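Acyl-CoA thioesterase II TesB2 (Mycobacterium marinum, PDB 3U0A) probably hydrolyses fatty acyl-CoA thioesters to free fatty acid and coenzyme A, as a member of the C/M/P thioester hydrolase family. Local coordinates at residues A[171-182]-A[232-242]. Numbering follows the deposited sequence.
Sequences QQQVWFRHRDPL and RADEWLLYDQS. With SO4 (sulfate ion), chain C.
F176 and L237 pair tightly near the end of strand 171-178 and the start of antiparallel strand 237-242, within the second hotdog-family region of the chain. CB of L237 lies 4.0 Å from the centroid of the F176 ring, over its face, a CH-pi contact that flat phenyl and branched leucine suit; M196 of helix 186-200 also packs on F176, as expected where a hotdog sheet wraps its helix. On the other sheet face, CB of L238 lies 3.6 Å from the centroid of the six-membered ring of W175, over its face. Polar pairs replace these toward S242: Q172 NE2 donates to Q241 OE1 at 3.0 Å, nearly along the C=O axis, while Q173 NE2 meets D240 OD1 (2.8 Å) from above the carboxylate plane.

The solvent side is at R177, partly exposed. Its chain, bent at chi3 (81°), lays one guanidinium face over the W236 indole, planes 19° apart, while at the edge NH2 reaches O3 of a sulfate ion, probably from the crystallisation liquor, at 3.2 Å. Beyond strand 171-178 and before strand 237-242, R232 grips D234 side-on, and D234 OD2 also accepts from L182 N (2.9 Å). Apolar packing thus fixes this end of the strand pair, whereas R232 probably stabilises D234 as a carboxylate that ties the loop after strand 171-178 to turn 232-235.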
loop_
_atom_site.group_PDB
_atom_site.type_symbol
_atom_site.label_atom_id
_atom_site.label_comp_id
_atom_site.label_asym_id
_atom_site.label_seq_id
_atom_site.Cartn_x
_atom_site.Cartn_y
_atom_site.Cartn_z
ATOM N N GLN A 171 -14.785 2.218 11.738
ATOM C CA GLN A 171 -13.602 1.822 12.501
ATOM C C GLN A 171 -13.886 0.494 13.135
ATOM O O GLN A 171 -15.033 0.165 13.464
ATOM C CB GLN A 171 -13.261 2.827 13.647
ATOM C CG GLN A 171 -12.615 4.125 13.190
ATOM C CD GLN A 171 -12.571 5.173 14.291
ATOM O OE1 GLN A 171 -13.293 6.174 14.239
ATOM N NE2 GLN A 171 -11.722 4.953 15.291
ATOM N N GLN A 172 -12.824 -0.258 13.346
ATOM C CA GLN A 172 -12.937 -1.465 14.117
ATOM C C GLN A 172 -11.625 -1.766 14.823
ATOM O O GLN A 172 -10.565 -1.562 14.259
ATOM C CB GLN A 172 -13.359 -2.604 13.220
ATOM C CG GLN A 172 -13.166 -3.954 13.854
ATOM C CD GLN A 172 -13.935 -5.037 13.146
ATOM O OE1 GLN A 172 -15.020 -5.380 13.598
ATOM N NE2 GLN A 172 -13.403 -5.572 12.028
ATOM N N GLN A 173 -11.717 -2.224 16.069
ATOM C CA GLN A 173 -10.547 -2.624 16.839
ATOM C C GLN A 173 -10.649 -4.063 17.293
ATOM O O GLN A 173 -11.658 -4.459 17.886
ATOM C CB GLN A 173 -10.334 -1.672 18.013
ATOM C CG GLN A 173 -9.639 -0.402 17.557
ATOM C CD GLN A 173 -9.775 0.743 18.530
ATOM O OE1 GLN A 173 -10.490 0.639 19.533
ATOM N NE2 GLN A 173 -9.078 1.842 18.251
ATOM N N VAL A 174 -9.597 -4.835 16.998
ATOM C CA VAL A 174 -9.505 -6.242 17.379
ATOM C C VAL A 174 -8.180 -6.573 18.057
ATOM O O VAL A 174 -7.115 -6.217 17.555
ATOM C CB VAL A 174 -9.652 -7.168 16.156
ATOM C CG1 VAL A 174 -9.872 -8.594 16.624
ATOM C CG2 VAL A 174 -10.813 -6.724 15.284
ATOM N N TRP A 175 -8.243 -7.272 19.183
ATOM C CA TRP A 175 -7.040 -7.825 19.800
ATOM C C TRP A 175 -6.879 -9.251 19.397
ATOM O O TRP A 175 -7.819 -10.015 19.407
ATOM C CB TRP A 175 -7.145 -7.809 21.300
ATOM C CG TRP A 175 -7.021 -6.484 21.963
ATOM C CD1 TRP A 175 -8.038 -5.648 22.358
ATOM C CD2 TRP A 175 -5.793 -5.826 22.393
ATOM N NE1 TRP A 175 -7.539 -4.535 22.963
ATOM C CE2 TRP A 175 -6.197 -4.582 23.017
ATOM C CE3 TRP A 175 -4.455 -6.143 22.332
ATOM C CZ2 TRP A 175 -5.283 -3.699 23.548
ATOM C CZ3 TRP A 175 -3.529 -5.240 22.838
ATOM C CH2 TRP A 175 -3.936 -4.042 23.440
ATOM N N PHE A 176 -5.664 -9.638 19.076
ATOM C CA PHE A 176 -5.407 -11.015 18.688
ATOM C C PHE A 176 -4.089 -11.500 19.229
ATOM O O PHE A 176 -3.172 -10.719 19.472
ATOM C CB PHE A 176 -5.509 -11.240 17.150
ATOM C CG PHE A 176 -4.484 -10.479 16.313
ATOM C CD1 PHE A 176 -3.368 -11.124 15.752
ATOM C CD2 PHE A 176 -4.652 -9.112 16.017
ATOM C CE1 PHE A 176 -2.453 -10.426 14.947
ATOM C CE2 PHE A 176 -3.713 -8.412 15.229
ATOM C CZ PHE A 176 -2.624 -9.078 14.690
ATOM N N ARG A 177 -4.001 -12.812 19.393
ATOM C CA ARG A 177 -2.851 -13.438 19.986
ATOM C C ARG A 177 -2.909 -14.926 19.634
ATOM O O ARG A 177 -3.965 -15.550 19.753
ATOM C CB ARG A 177 -2.902 -13.218 21.507
ATOM C CG ARG A 177 -1.938 -14.076 22.295
ATOM C CD ARG A 177 -1.995 -13.813 23.799
ATOM N NE ARG A 177 -3.082 -14.487 24.487
ATOM C CZ ARG A 177 -3.210 -14.565 25.815
ATOM N NH1 ARG A 177 -2.309 -14.006 26.632
ATOM N NH2 ARG A 177 -4.253 -15.196 26.340
ATOM N N HIS A 178 -1.771 -15.480 19.217
ATOM C CA HIS A 178 -1.608 -16.921 19.053
ATOM C C HIS A 178 -1.597 -17.548 20.433
ATOM O O HIS A 178 -0.798 -17.161 21.283
ATOM C CB HIS A 178 -0.314 -17.257 18.299
ATOM C CG HIS A 178 -0.260 -18.693 17.788
ATOM N ND1 HIS A 178 0.306 -19.697 18.489
ATOM C CD2 HIS A 178 -0.750 -19.267 16.626
ATOM C CE1 HIS A 178 0.193 -20.845 17.807
ATOM N NE2 HIS A 178 -0.454 -20.593 16.676
ATOM N N ARG A 179 -2.496 -18.504 20.663
ATOM C CA ARG A 179 -2.674 -19.147 21.974
ATOM C C ARG A 179 -1.410 -19.793 22.528
ATOM O O ARG A 179 -1.074 -19.621 23.676
ATOM C CB ARG A 179 -3.751 -20.234 21.882
ATOM C CG ARG A 179 -5.081 -19.853 22.486
ATOM C CD ARG A 179 -6.259 -20.636 21.901
ATOM N NE ARG A 179 -7.504 -19.906 22.204
ATOM C CZ ARG A 179 -8.547 -19.718 21.366
ATOM N NH1 ARG A 179 -8.546 -20.221 20.124
ATOM N NH2 ARG A 179 -9.611 -19.012 21.771
ATOM N N ASP A 180 -0.740 -20.568 21.693
ATOM C CA ASP A 180 0.402 -21.354 22.134
ATOM C C ASP A 180 1.660 -20.641 21.705
ATOM O O ASP A 180 1.660 -20.004 20.648
ATOM C CB ASP A 180 0.424 -22.751 21.485
ATOM C CG ASP A 180 -0.666 -23.695 22.007
ATOM O OD1 ASP A 180 -1.497 -23.343 22.897
ATOM O OD2 ASP A 180 -0.644 -24.834 21.491
ATOM N N PRO A 181 2.743 -20.788 22.493
ATOM C CA PRO A 181 4.009 -20.130 22.205
ATOM C C PRO A 181 4.527 -20.601 20.874
ATOM O O PRO A 181 4.292 -21.754 20.512
ATOM C CB PRO A 181 4.952 -20.601 23.328
ATOM C CG PRO A 181 4.073 -21.165 24.382
ATOM C CD PRO A 181 2.839 -21.677 23.668
ATOM N N LEU A 182 5.224 -19.704 20.179
ATOM C CA LEU A 182 5.731 -19.934 18.851
ATOM C C LEU A 182 7.249 -20.017 18.891
ATOM O O LEU A 182 7.888 -19.463 19.770
ATOM C CB LEU A 182 5.332 -18.744 17.949
ATOM C CG LEU A 182 3.836 -18.542 17.700
ATOM C CD1 LEU A 182 3.472 -17.137 17.272
ATOM C CD2 LEU A 182 3.384 -19.560 16.659
ATOM N N ARG A 232 5.949 -9.997 18.854
ATOM C CA ARG A 232 5.667 -11.411 18.962
ATOM C C ARG A 232 4.181 -11.705 18.788
ATOM O O ARG A 232 3.348 -11.144 19.498
ATOM C CB ARG A 232 6.131 -11.896 20.320
ATOM C CG ARG A 232 7.641 -12.070 20.434
ATOM C CD ARG A 232 8.044 -13.012 21.565
ATOM N NE ARG A 232 7.556 -14.385 21.337
ATOM C CZ ARG A 232 8.236 -15.365 20.742
ATOM N NH1 ARG A 232 9.467 -15.170 20.287
ATOM N NH2 ARG A 232 7.666 -16.561 20.603
ATOM N N ALA A 233 3.842 -12.587 17.846
ATOM C CA ALA A 233 2.453 -12.950 17.592
ATOM C C ALA A 233 1.831 -13.914 18.590
ATOM O O ALA A 233 0.672 -14.179 18.475
ATOM C CB ALA A 233 2.330 -13.517 16.220
ATOM N N ASP A 234 2.606 -14.467 19.525
ATOM C CA ASP A 234 2.049 -15.173 20.676
ATOM C C ASP A 234 1.852 -14.258 21.921
ATOM O O ASP A 234 1.572 -14.746 23.032
ATOM C CB ASP A 234 2.896 -16.405 21.047
ATOM C CG ASP A 234 4.390 -16.102 21.131
ATOM O OD1 ASP A 234 4.781 -14.922 20.983
ATOM O OD2 ASP A 234 5.170 -17.059 21.305
ATOM N N GLU A 235 1.982 -12.946 21.714
ATOM C CA GLU A 235 1.647 -11.932 22.723
ATOM C C GLU A 235 0.582 -11.023 22.142
ATOM O O GLU A 235 0.409 -10.982 20.929
ATOM C CB GLU A 235 2.896 -11.127 23.117
ATOM C CG GLU A 235 3.811 -11.870 24.098
ATOM C CD GLU A 235 5.052 -11.074 24.538
ATOM O OE1 GLU A 235 5.254 -9.887 24.095
ATOM O OE2 GLU A 235 5.811 -11.647 25.379
ATOM N N TRP A 236 -0.138 -10.298 22.987
ATOM C CA TRP A 236 -1.222 -9.470 22.489
ATOM C C TRP A 236 -0.767 -8.417 21.486
ATOM O O TRP A 236 0.195 -7.659 21.738
ATOM C CB TRP A 236 -1.982 -8.805 23.633
ATOM C CG TRP A 236 -2.874 -9.761 24.408
ATOM C CD1 TRP A 236 -2.727 -10.176 25.717
ATOM C CD2 TRP A 236 -4.104 -10.422 23.936
ATOM N NE1 TRP A 236 -3.730 -11.026 26.065
ATOM C CE2 TRP A 236 -4.584 -11.223 25.050
ATOM C CE3 TRP A 236 -4.815 -10.434 22.735
ATOM C CZ2 TRP A 236 -5.724 -12.012 24.960
ATOM C CZ3 TRP A 236 -5.958 -11.228 22.651
ATOM C CH2 TRP A 236 -6.402 -12.005 23.754
ATOM N N LEU A 237 -1.453 -8.411 20.338
ATOM C CA LEU A 237 -1.380 -7.352 19.329
ATOM C C LEU A 237 -2.756 -6.677 19.209
ATOM O O LEU A 237 -3.786 -7.358 19.146
ATOM C CB LEU A 237 -0.989 -7.939 17.976
ATOM C CG LEU A 237 0.313 -8.708 17.919
ATOM C CD1 LEU A 237 0.395 -9.503 16.637
ATOM C CD2 LEU A 237 1.521 -7.777 18.109
ATOM N N LEU A 238 -2.773 -5.348 19.193
ATOM C CA LEU A 238 -3.987 -4.610 18.892
ATOM C C LEU A 238 -4.001 -4.142 17.448
ATOM O O LEU A 238 -3.085 -3.453 16.979
ATOM C CB LEU A 238 -4.134 -3.402 19.778
ATOM C CG LEU A 238 -5.222 -2.365 19.427
ATOM C CD1 LEU A 238 -6.612 -2.890 19.757
ATOM C CD2 LEU A 238 -4.948 -1.098 20.198
ATOM N N TYR A 239 -5.056 -4.539 16.754
ATOM C CA TYR A 239 -5.255 -4.134 15.414
ATOM C C TYR A 239 -6.225 -2.984 15.379
ATOM O O TYR A 239 -7.417 -3.163 15.569
ATOM C CB TYR A 239 -5.840 -5.246 14.593
ATOM C CG TYR A 239 -5.419 -5.179 13.160
ATOM C CD1 TYR A 239 -4.808 -4.038 12.607
ATOM C CD2 TYR A 239 -5.639 -6.259 12.331
ATOM C CE1 TYR A 239 -4.409 -4.019 11.262
ATOM C CE2 TYR A 239 -5.250 -6.246 10.991
ATOM C CZ TYR A 239 -4.626 -5.158 10.453
ATOM O OH TYR A 239 -4.247 -5.268 9.125
ATOM N N ASP A 240 -5.712 -1.807 15.100
ATOM C CA ASP A 240 -6.551 -0.645 14.960
ATOM C C ASP A 240 -6.856 -0.416 13.467
ATOM O O ASP A 240 -5.959 -0.088 12.696
ATOM C CB ASP A 240 -5.864 0.547 15.611
ATOM C CG ASP A 240 -6.701 1.763 15.605
ATOM O OD1 ASP A 240 -7.928 1.659 15.706
ATOM O OD2 ASP A 240 -6.117 2.831 15.494
ATOM N N GLN A 241 -8.126 -0.620 13.102
ATOM C CA GLN A 241 -8.562 -0.715 11.699
ATOM C C GLN A 241 -9.565 0.358 11.348
ATOM O O GLN A 241 -10.207 0.945 12.228
ATOM C CB GLN A 241 -9.238 -2.056 11.390
ATOM C CG GLN A 241 -8.528 -3.281 11.893
ATOM C CD GLN A 241 -9.331 -4.559 11.656
ATOM O OE1 GLN A 241 -10.551 -4.563 11.778
ATOM N NE2 GLN A 241 -8.644 -5.647 11.328
ATOM N N SER A 242 -9.681 0.600 10.045
ATOM C CA SER A 242 -10.687 1.498 9.516
ATOM C C SER A 242 -10.928 1.247 8.035
ATOM O O SER A 242 -10.083 0.705 7.337
ATOM C CB SER A 242 -10.297 2.965 9.746
ATOM O OG SER A 242 -9.828 3.607 8.563
HETATM S S SO4 C . -2.971 -14.894 30.275
HETATM O O1 SO4 C . -2.062 -13.734 29.968
HETATM O O2 SO4 C . -4.389 -14.463 30.534
HETATM O O3 SO4 C . -2.988 -15.907 29.169
HETATM O O4 SO4 C . -2.423 -15.549 31.496
#